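Local coordinates for protein acetyltransferase (Escherichia coli, PDB 7BYY) that acetylates aminoacyl-tRNAs, probably glycyl-tRNA among them, using acetyl-CoA as the acetyl donor, and acts as a GNAT-family toxin of a toxin-antitoxin system, at residues C16-D21 with C54-L59; I70-A75 with R99-G104; Q81-V86 with V156-T161; Y139-P144 with A167-L172. The protein carries 1 engineered substitution. One frame throughout, in Å; residues are numbered along the deposited sequence.

Interaction 1 of 4, residues C16-D21 with C54-L59; sequences CNYQSD and CAAKAL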
loop_
_atom_site.group_PDB
_atom_site.type_symbol
_atom_site.label_atom_id
_atom_site.label_comp_id
_atom_site.label_asym_id
_atom_site.label_seq_id
_atom_site.Cartn_x
_atom_site.Cartn_y
_atom_site.Cartn_z
ATOM N N CYS A 16 -14.550 -12.233 5.362
ATOM C CA CYS A 16 -13.404 -13.075 5.056
ATOM C C CYS A 16 -12.564 -12.432 3.967
ATOM O O CYS A 16 -13.102 -11.815 3.043
ATOM C CB CYS A 16 -13.836 -14.477 4.593
ATOM S SG CYS A 16 -15.126 -15.268 5.590
ATOM N N ASN A 17 -11.246 -12.572 4.085
ATOM C CA ASN A 17 -10.360 -12.306 2.960
ATOM C C ASN A 17 -10.540 -13.413 1.934
ATOM O O ASN A 17 -10.276 -14.583 2.228
ATOM C CB ASN A 17 -8.908 -12.234 3.423
ATOM C CG ASN A 17 -8.530 -10.867 3.949
ATOM O OD1 ASN A 17 -8.612 -10.608 5.148
ATOM N ND2 ASN A 17 -8.111 -9.981 3.051
ATOM N N TYR A 18 -11.005 -13.055 0.741
ATOM C CA TYR A 18 -11.359 -14.070 -0.242
ATOM C C TYR A 18 -10.137 -14.884 -0.644
ATOM O O TYR A 18 -9.087 -14.329 -0.984
ATOM C CB TYR A 18 -11.988 -13.428 -1.478
ATOM C CG TYR A 18 -12.149 -14.413 -2.609
ATOM C CD1 TYR A 18 -11.297 -14.387 -3.704
ATOM C CD2 TYR A 18 -13.134 -15.393 -2.566
ATOM C CE1 TYR A 18 -11.429 -15.298 -4.733
ATOM C CE2 TYR A 18 -13.273 -16.308 -3.588
ATOM C CZ TYR A 18 -12.418 -16.255 -4.670
ATOM O OH TYR A 18 -12.547 -17.161 -5.694
ATOM N N GLN A 19 -10.280 -16.205 -0.604
ATOM C CA GLN A 19 -9.234 -17.129 -1.023
ATOM C C GLN A 19 -9.498 -17.559 -2.459
ATOM O O GLN A 19 -10.622 -17.942 -2.801
ATOM C CB GLN A 19 -9.177 -18.349 -0.102
ATOM C CG GLN A 19 -9.329 -18.022 1.375
ATOM C CD GLN A 19 -8.025 -18.155 2.140
ATOM O OE1 GLN A 19 -7.236 -19.072 1.898
ATOM N NE2 GLN A 19 -7.789 -17.235 3.070
ATOM N N SER A 20 -8.458 -17.497 -3.297
ATOM C CA SER A 20 -8.618 -17.788 -4.718
ATOM C C SER A 20 -9.005 -19.236 -4.988
ATOM O O SER A 20 -9.564 -19.521 -6.053
ATOM C CB SER A 20 -7.331 -17.445 -5.471
ATOM O OG SER A 20 -6.183 -17.827 -4.732
ATOM N N ASP A 21 -8.730 -20.152 -4.061
ATOM C CA ASP A 21 -9.051 -21.562 -4.245
ATOM C C ASP A 21 -10.416 -21.937 -3.683
ATOM O O ASP A 21 -10.722 -23.130 -3.573
ATOM C CB ASP A 21 -7.967 -22.441 -3.612
ATOM C CG ASP A 21 -7.546 -21.954 -2.236
ATOM O OD1 ASP A 21 -7.476 -20.722 -2.035
ATOM O OD2 ASP A 21 -7.282 -22.805 -1.356
ATOM N N CYS A 54 -5.076 -7.565 -6.951
ATOM C CA CYS A 54 -5.918 -6.898 -5.969
ATOM C C CYS A 54 -6.114 -7.841 -4.792
ATOM O O CYS A 54 -5.812 -9.036 -4.872
ATOM C CB CYS A 54 -7.273 -6.499 -6.563
ATOM S SG CYS A 54 -8.342 -7.901 -7.018
ATOM N N ALA A 55 -6.623 -7.285 -3.696
ATOM C CA ALA A 55 -7.133 -8.067 -2.583
ATOM C C ALA A 55 -8.651 -7.956 -2.551
ATOM O O ALA A 55 -9.224 -6.962 -3.007
ATOM C CB ALA A 55 -6.549 -7.601 -1.251
ATOM N N ALA A 56 -9.299 -8.983 -2.008
ATOM C CA ALA A 56 -10.751 -9.067 -2.008
ATOM C C ALA A 56 -11.271 -9.325 -0.602
ATOM O O ALA A 56 -10.714 -10.141 0.140
ATOM C CB ALA A 56 -11.244 -10.172 -2.950
ATOM N N LYS A 57 -12.342 -8.620 -0.248
ATOM C CA LYS A 57 -13.071 -8.835 0.994
ATOM C C LYS A 57 -14.451 -9.382 0.660
ATOM O O LYS A 57 -15.158 -8.817 -0.182
ATOM C CB LYS A 57 -13.192 -7.536 1.791
ATOM C CG LYS A 57 -12.157 -7.394 2.885
ATOM C CD LYS A 57 -12.429 -8.358 4.028
ATOM C CE LYS A 57 -11.148 -8.694 4.772
ATOM N NZ LYS A 57 -10.324 -7.477 5.009
ATOM N N ALA A 58 -14.829 -10.476 1.315
ATOM C CA ALA A 58 -16.070 -11.173 1.018
ATOM C C ALA A 58 -17.028 -11.103 2.200
ATOM O O ALA A 58 -16.610 -11.053 3.360
ATOM C CB ALA A 58 -15.806 -12.639 0.656
ATOM N N LEU A 59 -18.321 -11.099 1.885
ATOM C CA LEU A 59 -19.388 -11.217 2.872
ATOM C C LEU A 59 -20.093 -12.544 2.637
ATOM O O LEU A 59 -20.820 -12.702 1.651
ATOM C CB LEU A 59 -20.368 -10.052 2.771
ATOM C CG LEU A 59 -20.121 -8.895 3.731
ATOM C CD1 LEU A 59 -21.378 -8.058 3.886
ATOM C CD2 LEU A 59 -19.639 -9.415 5.076
#
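Cys16 and Ala58 form an antiparallel hydrogen-bonded pair: Cys16 N donates to Ala58 O at 3.1 Å, and Ala58 N returns a bond of 2.8 Å to Cys16 O. The second approaches nearly along the C=O axis. Next to it, Asn17 and Lys57 form a non-hydrogen-bonded pair with their CA atoms 4.8 Å apart. A third bond, from Tyr18 N to Ala56 O (3.0 Å), comes from well above the carbonyl plane, 44° out of it. These bonds lay the first strand of the GNAT sheet, 13-17, against strand 55-61; the other edge of 55-61 is bonded to strand 67-79. On the face of Asn17 and Lys57 the two side chains cross obliquely. The lysine chain is bent at chi2 (-71°), which sets CD over Cys16 O, and further out its CE and NZ pass the Asn17 amide, CE being 3.2 Å from OD1. His125 of helix 114-132 touches both residues. The Tyr18 side chain meets the partner strand chiefly through CB, 3.6 Å from Ala56 CB. Its CG stands anti to the backbone N (chi1 170°), and the ring leads away toward Leu45 and Lys46 of helix 35-50, while its hydroxyl is hydrogen-bonded to Gln27 NE2 and Ile22 O.

Interaction 2 of 4, residues I70-A75 with R99-G104; sequences ICTFTA and RLVMLG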
loop_
_atom_site.group_PDB
_atom_site.type_symbol
_atom_site.label_atom_id
_atom_site.label_comp_id
_atom_site.label_asym_id
_atom_site.label_seq_id
_atom_site.Cartn_x
_atom_site.Cartn_y
_atom_site.Cartn_z
ATOM N N ILE A 70 -18.948 -8.520 -2.346
ATOM C CA ILE A 70 -17.530 -8.585 -2.668
ATOM C C ILE A 70 -16.965 -7.172 -2.631
ATOM O O ILE A 70 -17.691 -6.180 -2.733
ATOM C CB ILE A 70 -17.268 -9.238 -4.044
ATOM C CG1 ILE A 70 -15.886 -9.894 -4.073
ATOM C CG2 ILE A 70 -17.399 -8.211 -5.161
ATOM C CD1 ILE A 70 -15.758 -11.079 -3.153
ATOM N N CYS A 71 -15.645 -7.093 -2.477
ATOM C CA CYS A 71 -14.979 -5.799 -2.374
ATOM C C CYS A 71 -13.510 -5.984 -2.725
ATOM O O CYS A 71 -12.769 -6.603 -1.956
ATOM C CB CYS A 71 -15.142 -5.232 -0.974
ATOM S SG CYS A 71 -14.064 -3.848 -0.648
ATOM N N THR A 72 -13.088 -5.441 -3.864
ATOM C CA THR A 72 -11.710 -5.564 -4.318
ATOM C C THR A 72 -11.015 -4.208 -4.283
ATOM O O THR A 72 -11.632 -3.165 -4.522
ATOM C CB THR A 72 -11.633 -6.141 -5.736
ATOM O OG1 THR A 72 -12.393 -5.324 -6.630
ATOM C CG2 THR A 72 -12.181 -7.563 -5.766
ATOM N N PHE A 73 -9.715 -4.237 -3.996
ATOM C CA PHE A 73 -8.956 -3.011 -3.803
ATOM C C PHE A 73 -7.489 -3.277 -4.112
ATOM O O PHE A 73 -7.006 -4.403 -3.968
ATOM C CB PHE A 73 -9.121 -2.483 -2.375
ATOM C CG PHE A 73 -8.912 -3.530 -1.319
ATOM C CD1 PHE A 73 -9.946 -4.373 -0.942
ATOM C CD2 PHE A 73 -7.679 -3.671 -0.701
ATOM C CE1 PHE A 73 -9.755 -5.338 0.029
ATOM C CE2 PHE A 73 -7.484 -4.631 0.273
ATOM C CZ PHE A 73 -8.525 -5.466 0.639
ATOM N N THR A 74 -6.794 -2.228 -4.551
ATOM C CA THR A 74 -5.384 -2.293 -4.921
ATOM C C THR A 74 -4.640 -1.129 -4.278
ATOM O O THR A 74 -5.220 -0.307 -3.564
ATOM C CB THR A 74 -5.191 -2.248 -6.445
ATOM O OG1 THR A 74 -5.378 -0.904 -6.910
ATOM C CG2 THR A 74 -6.179 -3.156 -7.153
ATOM N N ALA A 75 -3.340 -1.059 -4.542
ATOM C CA ALA A 75 -2.545 0.104 -4.180
ATOM C C ALA A 75 -2.527 1.091 -5.341
ATOM O O ALA A 75 -2.570 0.703 -6.511
ATOM C CB ALA A 75 -1.118 -0.299 -3.805
ATOM N N ARG A 99 -6.934 2.305 -3.358
ATOM C CA ARG A 99 -8.048 2.503 -4.274
ATOM C C ARG A 99 -9.082 1.400 -4.091
ATOM O O ARG A 99 -8.744 0.213 -4.103
ATOM C CB ARG A 99 -7.581 2.535 -5.729
ATOM C CG ARG A 99 -8.740 2.646 -6.708
ATOM C CD ARG A 99 -8.278 2.730 -8.145
ATOM N NE ARG A 99 -7.247 1.745 -8.437
ATOM C CZ ARG A 99 -6.983 1.280 -9.653
ATOM N NH1 ARG A 99 -7.688 1.711 -10.693
ATOM N NH2 ARG A 99 -6.016 0.383 -9.825
ATOM N N LEU A 100 -10.340 1.803 -3.918
ATOM C CA LEU A 100 -11.468 0.881 -3.935
ATOM C C LEU A 100 -11.954 0.775 -5.375
ATOM O O LEU A 100 -12.482 1.743 -5.932
ATOM C CB LEU A 100 -12.579 1.367 -3.007
ATOM C CG LEU A 100 -13.693 0.367 -2.701
ATOM C CD1 LEU A 100 -13.117 -0.846 -2.006
ATOM C CD2 LEU A 100 -14.777 1.003 -1.850
ATOM N N VAL A 101 -11.759 -0.389 -5.988
ATOM C CA VAL A 101 -12.081 -0.546 -7.400
ATOM C C VAL A 101 -13.431 -1.219 -7.630
ATOM O O VAL A 101 -14.003 -1.071 -8.720
ATOM C CB VAL A 101 -10.962 -1.312 -8.139
ATOM C CG1 VAL A 101 -9.599 -0.787 -7.715
ATOM C CG2 VAL A 101 -11.064 -2.800 -7.885
ATOM N N MET A 102 -13.965 -1.929 -6.638
ATOM C CA MET A 102 -15.238 -2.612 -6.813
ATOM C C MET A 102 -15.839 -2.913 -5.452
ATOM O O MET A 102 -15.125 -3.314 -4.528
ATOM C CB MET A 102 -15.072 -3.911 -7.607
ATOM C CG MET A 102 -15.555 -3.821 -9.035
ATOM S SD MET A 102 -15.193 -5.315 -9.968
ATOM C CE MET A 102 -13.400 -5.301 -9.938
ATOM N N LEU A 103 -17.150 -2.716 -5.338
ATOM C CA LEU A 103 -17.882 -3.168 -4.160
ATOM C C LEU A 103 -19.325 -3.385 -4.584
ATOM O O LEU A 103 -20.031 -2.422 -4.899
ATOM C CB LEU A 103 -17.776 -2.163 -3.019
ATOM C CG LEU A 103 -18.866 -2.212 -1.945
ATOM C CD1 LEU A 103 -18.806 -3.513 -1.177
ATOM C CD2 LEU A 103 -18.725 -1.041 -0.996
ATOM N N GLY A 104 -19.743 -4.636 -4.610
ATOM C CA GLY A 104 -21.097 -4.980 -5.007
ATOM C C GLY A 104 -21.742 -5.918 -4.013
ATOM O O GLY A 104 -21.087 -6.800 -3.458
#
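Six main-chain hydrogen bonds of ordinary length, at three pairs, join Ile70 with Gly104, Thr72 with the Val101-Met102 step and Thr74 with Arg99. The axes of these strand segments run antiparallel at 178°, 4.7 Å apart at closest. The ladder slips by one residue at Val101 and Met102, which both face Thr72 in a classic beta bulge. There Thr72 O takes Val101 N at 3.1 Å and only weakly Met102 N at 3.4 Å, while Thr72 N reaches Met102 O. A bulge in this fourth strand is a hallmark of GNAT enzymes, where the backbone beside it typically receives the pantetheine arm of acetyl-CoA; the geometry here is consistent with that role.

The side-chain polar link is Arg99 NH2 to Thr74 OG1, 3.2 Å long with 151° at hydrogen. A bend at chi3 (46°) places NE alongside the threonine, and Val101 CG1 covers one face of the guanidinium, offset toward the rim. That group also makes a cation-pi contact with Tyr76.

Apolar contacts gather on the face of Cys71, Phe73, Leu100 and Leu103. Leu100 CD1 lies against Cys71 SG, and Leu103 CD1 is 4.1 Å from Cys71 CB. On the other face, Met102 runs beside Thr72, pointing the same way.

Helix 114-132 packs Leu118 and Phe122 onto the cysteine-leucine face, whereas Phe40 of helix 35-50 covers Thr72 and Met102; strands 55-61 and 137-142 continue the sheet on the outer edges.

Interaction 3 of 4, residues Q81-V86 with V156-T161; sequences QRVSGV and VQLSAT
The flat group met across this contact is the peptide joining Arg82 to Val83, approached at its carbonyl oxygen by Leu158. Leu158 CD2 is 3.4 Å from Arg82 O and CD1 3.8 Å from it, so both methyl branches, with CG and CB slightly further off, gather about one oxygen. No flat side chain is stacked between the segments: the Arg82 guanidinium leads away from 156-161, and the arginine side chain touches Tyr139. The amide of Gln157 works within its own segment, where NE2 donates to Ser159 O at 2.7 Å. That bond is nearly linear (171°) and lies in the amide plane of Gln157, although the donor stands 41° above the carbonyl plane of Ser159.

The contact brings the loop between strands 67-79 and 94-105 against strand 156-157, the short sixth strand, outermost in the GNAT sheet beside strand 168-173. The loop is itself turned by a backbone bond from Val86 N to Val83 O, which carries Val86 back toward the strand.

No hydrogen bond crosses the contact; apart from the methyls at Arg82 O, the touching pairs are apolar. Val86 and Val156 reach toward each other tip to tip: CG1 of Val86, anti to its backbone N (chi1 -177°), lies 3.7 Å from Val156 CG1. The other methyl of Val86, CG2, meets Leu158 CD2 at 3.7 Å, and these two side chains cross at about a right angle. Val83 adds a looser approach, CG2 to Leu158 CD2 at 4.5 Å. Behind them, Phe171 of strand 168-173 touches both Val86 and Leu158.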
loop_
_atom_site.group_PDB
_atom_site.type_symbol
_atom_site.label_atom_id
_atom_site.label_comp_id
_atom_site.label_asym_id
_atom_site.label_seq_id
_atom_site.Cartn_x
_atom_site.Cartn_y
_atom_site.Cartn_z
ATOM N N GLN A 81 -2.598 17.449 -7.298
ATOM C CA GLN A 81 -3.553 18.350 -7.935
ATOM C C GLN A 81 -4.969 17.783 -7.898
ATOM O O GLN A 81 -5.933 18.524 -7.673
ATOM C CB GLN A 81 -3.129 18.637 -9.378
ATOM C CG GLN A 81 -1.629 18.878 -9.586
ATOM C CD GLN A 81 -1.022 19.866 -8.601
ATOM O OE1 GLN A 81 0.089 19.659 -8.110
ATOM N NE2 GLN A 81 -1.733 20.957 -8.331
ATOM N N ARG A 82 -5.117 16.474 -8.113
ATOM C CA ARG A 82 -6.439 15.858 -8.166
ATOM C C ARG A 82 -7.136 15.829 -6.813
ATOM O O ARG A 82 -8.310 15.449 -6.746
ATOM C CB ARG A 82 -6.327 14.439 -8.723
ATOM C CG ARG A 82 -5.469 14.347 -9.975
ATOM C CD ARG A 82 -4.830 12.978 -10.123
ATOM N NE ARG A 82 -5.790 11.971 -10.564
ATOM C CZ ARG A 82 -5.463 10.727 -10.902
ATOM N NH1 ARG A 82 -4.197 10.336 -10.848
ATOM N NH2 ARG A 82 -6.403 9.874 -11.288
ATOM N N VAL A 83 -6.449 16.219 -5.745
ATOM C CA VAL A 83 -7.007 16.167 -4.399
ATOM C C VAL A 83 -7.013 17.527 -3.710
ATOM O O VAL A 83 -7.791 17.719 -2.758
ATOM C CB VAL A 83 -6.269 15.105 -3.546
ATOM C CG1 VAL A 83 -6.308 15.407 -2.072
ATOM C CG2 VAL A 83 -6.857 13.720 -3.825
ATOM N N SER A 84 -6.235 18.496 -4.203
ATOM C CA SER A 84 -6.235 19.858 -3.669
ATOM C C SER A 84 -7.655 20.370 -3.466
ATOM O O SER A 84 -8.482 20.337 -4.382
ATOM C CB SER A 84 -5.477 20.792 -4.618
ATOM O OG SER A 84 -6.335 21.336 -5.611
ATOM N N GLY A 85 -7.925 20.858 -2.259
ATOM C CA GLY A 85 -9.270 21.138 -1.815
ATOM C C GLY A 85 -9.835 20.102 -0.867
ATOM O O GLY A 85 -10.877 20.353 -0.250
ATOM N N VAL A 86 -9.173 18.947 -0.727
ATOM C CA VAL A 86 -9.585 17.894 0.194
ATOM C C VAL A 86 -8.490 17.573 1.205
ATOM O O VAL A 86 -8.749 17.483 2.409
ATOM C CB VAL A 86 -10.017 16.617 -0.563
ATOM C CG1 VAL A 86 -10.512 15.567 0.419
ATOM C CG2 VAL A 86 -11.096 16.943 -1.585
ATOM N N VAL A 156 -15.978 12.551 -0.537
ATOM C CA VAL A 156 -16.240 13.827 -1.195
ATOM C C VAL A 156 -15.900 13.680 -2.673
ATOM O O VAL A 156 -14.833 13.160 -3.025
ATOM C CB VAL A 156 -15.441 14.973 -0.547
ATOM C CG1 VAL A 156 -13.988 14.573 -0.347
ATOM C CG2 VAL A 156 -15.530 16.230 -1.396
ATOM N N GLN A 157 -16.813 14.120 -3.535
ATOM C CA GLN A 157 -16.586 14.014 -4.969
ATOM C C GLN A 157 -15.577 15.061 -5.424
ATOM O O GLN A 157 -15.634 16.225 -5.017
ATOM C CB GLN A 157 -17.901 14.178 -5.729
ATOM C CG GLN A 157 -17.782 13.932 -7.221
ATOM C CD GLN A 157 -19.128 13.819 -7.903
ATOM O OE1 GLN A 157 -20.149 13.586 -7.254
ATOM N NE2 GLN A 157 -19.139 13.994 -9.222
ATOM N N LEU A 158 -14.645 14.641 -6.277
ATOM C CA LEU A 158 -13.577 15.515 -6.744
ATOM C C LEU A 158 -13.888 16.196 -8.069
ATOM O O LEU A 158 -13.348 17.275 -8.336
ATOM C CB LEU A 158 -12.270 14.724 -6.881
ATOM C CG LEU A 158 -11.788 14.035 -5.600
ATOM C CD1 LEU A 158 -10.925 12.821 -5.924
ATOM C CD2 LEU A 158 -11.033 15.017 -4.714
ATOM N N SER A 159 -14.746 15.604 -8.896
ATOM C CA SER A 159 -15.056 16.166 -10.202
ATOM C C SER A 159 -16.371 15.578 -10.691
ATOM O O SER A 159 -16.761 14.479 -10.289
ATOM C CB SER A 159 -13.932 15.885 -11.208
ATOM O OG SER A 159 -14.184 16.508 -12.455
ATOM N N ALA A 160 -17.051 16.326 -11.557
ATOM C CA ALA A 160 -18.288 15.869 -12.171
ATOM C C ALA A 160 -18.069 15.202 -13.523
ATOM O O ALA A 160 -19.047 14.830 -14.179
ATOM C CB ALA A 160 -19.264 17.039 -12.326
ATOM N N THR A 161 -16.807 15.021 -13.918
ATOM C CA THR A 161 -16.515 14.417 -15.244
ATOM C C THR A 161 -16.153 12.936 -15.097
ATOM O O THR A 161 -15.157 12.632 -14.418
ATOM C CB THR A 161 -15.383 15.174 -15.948
ATOM O OG1 THR A 161 -15.494 16.558 -15.615
ATOM C CG2 THR A 161 -15.405 15.002 -17.451
#

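Interaction 4 of 4, residues Y139-P144 with A167-L172; sequences YLDADP and AVPMFL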
loop_
_atom_site.group_PDB
_atom_site.type_symbol
_atom_site.label_atom_id
_atom_site.label_comp_id
_atom_site.label_asym_id
_atom_site.label_seq_id
_atom_site.Cartn_x
_atom_site.Cartn_y
_atom_site.Cartn_z
ATOM N N TYR A 139 -9.332 6.188 -2.448
ATOM C CA TYR A 139 -9.814 6.757 -3.694
ATOM C C TYR A 139 -10.694 5.739 -4.407
ATOM O O TYR A 139 -10.480 4.528 -4.301
ATOM C CB TYR A 139 -8.637 7.170 -4.587
ATOM C CG TYR A 139 -9.021 7.595 -5.986
ATOM C CD1 TYR A 139 -9.043 6.678 -7.031
ATOM C CD2 TYR A 139 -9.347 8.913 -6.266
ATOM C CE1 TYR A 139 -9.389 7.059 -8.311
ATOM C CE2 TYR A 139 -9.693 9.305 -7.545
ATOM C CZ TYR A 139 -9.712 8.373 -8.564
ATOM O OH TYR A 139 -10.056 8.758 -9.839
ATOM N N LEU A 140 -11.697 6.231 -5.130
ATOM C CA LEU A 140 -12.565 5.351 -5.897
ATOM C C LEU A 140 -13.173 6.124 -7.057
ATOM O O LEU A 140 -13.153 7.356 -7.095
ATOM C CB LEU A 140 -13.662 4.730 -5.020
ATOM C CG LEU A 140 -14.626 5.623 -4.233
ATOM C CD1 LEU A 140 -15.803 6.070 -5.085
ATOM C CD2 LEU A 140 -15.122 4.864 -3.016
ATOM N N ASP A 141 -13.724 5.372 -8.003
ATOM C CA ASP A 141 -14.413 5.917 -9.170
ATOM C C ASP A 141 -15.843 5.386 -9.124
ATOM O O ASP A 141 -16.103 4.245 -9.519
ATOM C CB ASP A 141 -13.692 5.526 -10.457
ATOM C CG ASP A 141 -12.557 6.474 -10.803
ATOM O OD1 ASP A 141 -12.832 7.663 -11.075
ATOM O OD2 ASP A 141 -11.389 6.027 -10.805
ATOM N N ALA A 142 -16.769 6.210 -8.641
ATOM C CA ALA A 142 -18.107 5.754 -8.289
ATOM C C ALA A 142 -19.038 5.769 -9.494
ATOM O O ALA A 142 -19.149 6.782 -10.191
ATOM C CB ALA A 142 -18.691 6.623 -7.174
ATOM N N ASP A 143 -19.714 4.649 -9.721
ATOM C CA ASP A 143 -20.788 4.610 -10.700
ATOM C C ASP A 143 -21.910 5.549 -10.259
ATOM O O ASP A 143 -22.150 5.698 -9.055
ATOM C CB ASP A 143 -21.316 3.180 -10.847
ATOM C CG ASP A 143 -22.161 2.990 -12.094
ATOM O OD1 ASP A 143 -23.359 3.354 -12.066
ATOM O OD2 ASP A 143 -21.626 2.481 -13.103
ATOM N N PRO A 144 -22.600 6.210 -11.197
ATOM C CA PRO A 144 -23.695 7.116 -10.802
ATOM C C PRO A 144 -24.731 6.481 -9.891
ATOM O O PRO A 144 -25.302 7.175 -9.040
ATOM C CB PRO A 144 -24.306 7.524 -12.148
ATOM C CG PRO A 144 -23.171 7.450 -13.095
ATOM C CD PRO A 144 -22.317 6.294 -12.641
ATOM N N ALA A 167 -18.343 6.617 -14.010
ATOM C CA ALA A 167 -17.637 6.751 -12.715
ATOM C C ALA A 167 -16.970 8.125 -12.568
ATOM O O ALA A 167 -16.369 8.617 -13.538
ATOM C CB ALA A 167 -16.631 5.636 -12.571
ATOM N N VAL A 168 -17.083 8.686 -11.361
ATOM C CA VAL A 168 -16.536 9.975 -10.937
ATOM C C VAL A 168 -15.531 9.740 -9.815
ATOM O O VAL A 168 -15.700 8.804 -9.022
ATOM C CB VAL A 168 -17.647 10.938 -10.486
ATOM C CG1 VAL A 168 -18.414 11.475 -11.688
ATOM C CG2 VAL A 168 -18.583 10.254 -9.502
ATOM N N PRO A 169 -14.479 10.548 -9.707
ATOM C CA PRO A 169 -13.509 10.342 -8.626
ATOM C C PRO A 169 -14.050 10.826 -7.289
ATOM O O PRO A 169 -14.652 11.897 -7.188
ATOM C CB PRO A 169 -12.302 11.176 -9.072
ATOM C CG PRO A 169 -12.893 12.256 -9.908
ATOM C CD PRO A 169 -14.077 11.640 -10.612
ATOM N N MET A 170 -13.838 10.010 -6.260
ATOM C CA MET A 170 -14.228 10.349 -4.898
ATOM C C MET A 170 -13.092 9.979 -3.953
ATOM O O MET A 170 -12.319 9.054 -4.221
ATOM C CB MET A 170 -15.529 9.638 -4.480
ATOM C CG MET A 170 -16.691 9.834 -5.450
ATOM S SD MET A 170 -18.288 9.357 -4.756
ATOM C CE MET A 170 -18.570 10.687 -3.589
ATOM N N PHE A 171 -12.995 10.710 -2.844
ATOM C CA PHE A 171 -11.874 10.570 -1.926
ATOM C C PHE A 171 -12.363 10.661 -0.489
ATOM O O PHE A 171 -13.303 11.399 -0.179
ATOM C CB PHE A 171 -10.804 11.641 -2.185
ATOM C CG PHE A 171 -9.576 11.499 -1.325
ATOM C CD1 PHE A 171 -8.583 10.589 -1.656
ATOM C CD2 PHE A 171 -9.411 12.280 -0.192
ATOM C CE1 PHE A 171 -7.452 10.459 -0.872
ATOM C CE2 PHE A 171 -8.282 12.155 0.597
ATOM C CZ PHE A 171 -7.302 11.243 0.258
ATOM N N LEU A 172 -11.709 9.900 0.388
ATOM C CA LEU A 172 -11.991 9.928 1.823
ATOM C C LEU A 172 -10.663 9.839 2.561
ATOM O O LEU A 172 -9.978 8.816 2.484
ATOM C CB LEU A 172 -12.920 8.786 2.229
ATOM C CG LEU A 172 -13.307 8.716 3.706
ATOM C CD1 LEU A 172 -13.997 10.002 4.143
ATOM C CD2 LEU A 172 -14.196 7.512 3.964
#
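Ala142 N donates to Val168 O at 2.8 Å, the shortest hydrogen bond between the two strands, with 153° at hydrogen. Its reciprocal, Val168 N to Ala142 O, is 3.0 Å long, and Leu140 and Met170 exchange a second such pair. This is the antiparallel pairing of the fifth and seventh strands in a GNAT sheet, and the strand segments are twisted against each other, with 145° between their directions. Pro169, which has no N-H to give, occurs opposite Asp141 at a non-hydrogen-bonded pair, where this register asks for none; Asp141 CA also makes a CA-H...O contact with Val168 O, the acceptor of Ala142 N.

On the face of Tyr139, Asp141 and Pro169, the tyrosine runs beside the proline and points the same way. CG of Tyr139 lies anti to its backbone N (chi1 172°), and ring atom CE2 comes within 3.6 Å of Pro169 CB, an oblique approach. Tyr139 also bonds through its backbone to Val98 and Leu100, so strand 137-142 is held along both edges.

The opposite face is apolar and is covered by helix 147-151 through Ile147 and Tyr150. Leu140 and Met170 meet there with CD1 3.6 Å from CB. Beyond CB, the methionine chain extends past Leu140 toward the next residue on that face, Ala142, whose CB lies 3.7 Å from Met170 SD.

How the interactions relate
Interactions 1, 2 and 4 are strand pairings within one mixed sheet, reached also by interaction 3. Interaction 2, nearest the chain's centre, joins the other two: Lys57 N to Cys71 O (2.7 Å) ties it to interaction 1, and Leu100 N to Tyr139 O (2.8 Å) to interaction 4. Interaction 1 is buried, at the N-terminal edge; interactions 2 and 4 are partly buried. Interaction 3, about 30 Å from interaction 1 between centres, lies at the surface and is built from methyl contacts without a cross-segment hydrogen bond. Its strand 156-157 pairs with strand 168-173 of interaction 4 through Leu158 N to Pro169 O (2.9 Å). Interaction 2 alone combines a bulge with a side-chain hydrogen bond.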